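Local coordinates for TIR-like domain-containing protein (Prevotella corporis, PDB 7EBD) that belongs to the prokaryotic STING family and binds C2E in a pocket of its STING domain, at residues Met62-Tyr65 and Lys66-Leu70. Sequence-based numbering, arbitrary orientation.
Sequences MLFY and KKQGL
Lys66 N to Met62 O and Lys67 N to Leu63 O, both 2.9 Å, are the last regular i to i+4 bonds of helix 57-67, with N-H...O angles near 155°. One residue on, the pattern frays: Gln68 N bonds weakly to both Phe64 O (3.1 Å) and Tyr65 O. A straighter bond closes the turn, Leu70 N to Tyr65 O at 3.3 Å and 164°, with Gly69 at positive phi, a conformation that favours glycine. Around this backbone, with CG anti to the carbonyl carbon (chi1 -69°), Gln68 sets that methylene over one face of the Phe64 ring, 3.8 Å from its centroid, a CH-pi contact; Tyr98 and Met100 also touch that phenylalanine. Leu63 CG meets Lys67 CE at 3.8 Å, where the aliphatic part of Lys67, extended beyond CG, crosses the leucine. Beyond the helix end, Leu70 CD1 approaches Tyr65 CD1 obliquely at 3.8 Å, and both residues rest on Val87 of strand 84-91. The Tyr65 hydroxyl is hydrogen-bonded to Met100 N, and the Tyr65 side chain lies about 5 Å from the bound C2E. Leu70 N to Tyr65 O and the weak Gly69 N to Lys66 O bond define a Schellman motif, here leading into strand 71-75, outermost in the sheet within this chain.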
HETATM    1  N   MSE A  62      -7.171  11.650   7.642  1.00 43.27           N
HETATM    2  CA  MSE A  62      -6.862  12.271   8.929  1.00 40.87           C
HETATM    3  C   MSE A  62      -8.071  13.011   9.494  1.00 37.16           C
HETATM    4  O   MSE A  62      -8.387  12.898  10.683  1.00 39.63           O
HETATM    5  CB  MSE A  62      -5.675  13.228   8.797  1.00 53.24           C
HETATM    6  CG  MSE A  62      -4.321  12.537   8.791  1.00 80.48           C
HETATM    7 SE   MSE A  62      -2.812  13.769   8.659  1.00102.00          SE
HETATM    8  CE  MSE A  62      -3.011  14.309   6.798  1.00 99.34           C
ATOM      9  N   LEU A  63      -8.751  13.764   8.626  1.00 43.17           N
ATOM     10  CA  LEU A  63      -9.932  14.504   9.058  1.00 41.40           C
ATOM     11  C   LEU A  63     -11.037  13.560   9.515  1.00 34.36           C
ATOM     12  O   LEU A  63     -11.678  13.796  10.546  1.00 38.36           O
ATOM     13  CB  LEU A  63     -10.425  15.405   7.928  1.00 42.97           C
ATOM     14  CG  LEU A  63     -11.379  16.536   8.312  1.00 35.78           C
ATOM     15  CD1 LEU A  63     -10.726  17.479   9.314  1.00 27.49           C
ATOM     16  CD2 LEU A  63     -11.830  17.291   7.071  1.00 33.39           C
ATOM     17  N   PHE A  64     -11.270  12.479   8.766  1.00 30.54           N
ATOM     18  CA  PHE A  64     -12.296  11.517   9.151  1.00 31.12           C
ATOM     19  C   PHE A  64     -11.943  10.828  10.462  1.00 37.86           C
ATOM     20  O   PHE A  64     -12.817  10.602  11.308  1.00 33.66           O
ATOM     21  CB  PHE A  64     -12.492  10.487   8.038  1.00 28.02           C
ATOM     22  CG  PHE A  64     -13.393   9.346   8.414  1.00 33.51           C
ATOM     23  CD1 PHE A  64     -14.769   9.502   8.410  1.00 41.85           C
ATOM     24  CD2 PHE A  64     -12.865   8.113   8.760  1.00 31.52           C
ATOM     25  CE1 PHE A  64     -15.602   8.452   8.750  1.00 35.37           C
ATOM     26  CE2 PHE A  64     -13.694   7.059   9.102  1.00 34.71           C
ATOM     27  CZ  PHE A  64     -15.063   7.229   9.096  1.00 29.55           C
ATOM     28  N   TYR A  65     -10.667  10.486  10.651  1.00 40.88           N
ATOM     29  CA  TYR A  65     -10.255   9.831  11.889  1.00 42.68           C
ATOM     30  C   TYR A  65     -10.411  10.757  13.085  1.00 45.77           C
ATOM     31  O   TYR A  65     -10.833  10.320  14.164  1.00 40.02           O
ATOM     32  CB  TYR A  65      -8.809   9.342  11.781  1.00 34.13           C
ATOM     33  CG  TYR A  65      -8.562   8.335  10.680  1.00 30.74           C
ATOM     34  CD1 TYR A  65      -9.603   7.581  10.151  1.00 23.75           C
ATOM     35  CD2 TYR A  65      -7.284   8.130  10.175  1.00 25.21           C
ATOM     36  CE1 TYR A  65      -9.379   6.659   9.147  1.00 24.83           C
ATOM     37  CE2 TYR A  65      -7.049   7.209   9.172  1.00 24.99           C
ATOM     38  CZ  TYR A  65      -8.100   6.476   8.662  1.00 29.97           C
ATOM     39  OH  TYR A  65      -7.868   5.559   7.664  1.00 21.47           O
ATOM     40  N   LYS A  66     -10.083  12.042  12.921  1.00 52.04           N
ATOM     41  CA  LYS A  66     -10.215  12.963  14.047  1.00 55.90           C
ATOM     42  C   LYS A  66     -11.681  13.265  14.340  1.00 55.46           C
ATOM     43  O   LYS A  66     -12.070  13.405  15.504  1.00 66.62           O
ATOM     44  CB  LYS A  66      -9.429  14.247  13.769  1.00 59.09           C
ATOM     45  CG  LYS A  66      -9.361  15.236  14.938  1.00 71.63           C
ATOM     46  CD  LYS A  66     -10.508  16.236  14.948  1.00 81.37           C
ATOM     47  CE  LYS A  66     -10.303  17.322  13.910  1.00 90.51           C
ATOM     48  NZ  LYS A  66     -11.597  17.862  13.407  1.00 93.49           N
ATOM     49  N   LYS A  67     -12.515  13.354  13.299  1.00 50.74           N
ATOM     50  CA  LYS A  67     -13.932  13.632  13.508  1.00 58.39           C
ATOM     51  C   LYS A  67     -14.682  12.444  14.098  1.00 64.03           C
ATOM     52  O   LYS A  67     -15.791  12.624  14.612  1.00 64.31           O
ATOM     53  CB  LYS A  67     -14.593  14.063  12.198  1.00 60.04           C
ATOM     54  CG  LYS A  67     -14.143  15.423  11.685  1.00 59.62           C
ATOM     55  CD  LYS A  67     -14.956  15.840  10.470  1.00 52.10           C
ATOM     56  CE  LYS A  67     -14.653  17.269  10.058  1.00 49.80           C
ATOM     57  NZ  LYS A  67     -15.483  17.693   8.895  1.00 60.55           N
ATOM     58  N   GLN A  68     -14.112  11.243  14.036  1.00 56.90           N
ATOM     59  CA  GLN A  68     -14.750  10.054  14.584  1.00 41.43           C
ATOM     60  C   GLN A  68     -14.261   9.708  15.983  1.00 41.75           C
ATOM     61  O   GLN A  68     -14.772   8.760  16.586  1.00 40.94           O
ATOM     62  CB  GLN A  68     -14.527   8.858  13.652  1.00 46.52           C
ATOM     63  CG  GLN A  68     -15.266   8.947  12.325  1.00 54.78           C
ATOM     64  CD  GLN A  68     -16.772   8.924  12.481  1.00 51.78           C
ATOM     65  OE1 GLN A  68     -17.309   8.225  13.340  1.00 59.67           O
ATOM     66  NE2 GLN A  68     -17.465   9.691  11.646  1.00 47.11           N
ATOM     67  N   GLY A  69     -13.289  10.448  16.513  1.00 35.68           N
ATOM     68  CA  GLY A  69     -12.762  10.178  17.837  1.00 42.19           C
ATOM     69  C   GLY A  69     -12.007   8.868  17.932  1.00 43.50           C
ATOM     70  O   GLY A  69     -12.197   8.100  18.880  1.00 49.57           O
ATOM     71  N   LEU A  70     -11.146   8.606  16.958  1.00 34.45           N
ATOM     72  CA  LEU A  70     -10.353   7.387  16.909  1.00 31.74           C
ATOM     73  C   LEU A  70      -8.956   7.640  17.465  1.00 39.98           C
ATOM     74  O   LEU A  70      -8.459   8.769  17.479  1.00 43.91           O
ATOM     75  CB  LEU A  70     -10.254   6.860  15.474  1.00 20.92           C
ATOM     76  CG  LEU A  70     -11.574   6.634  14.740  1.00 26.48           C
ATOM     77  CD1 LEU A  70     -11.315   6.229  13.300  1.00 27.75           C
ATOM     78  CD2 LEU A  70     -12.390   5.577  15.453  1.00 23.60           C
TER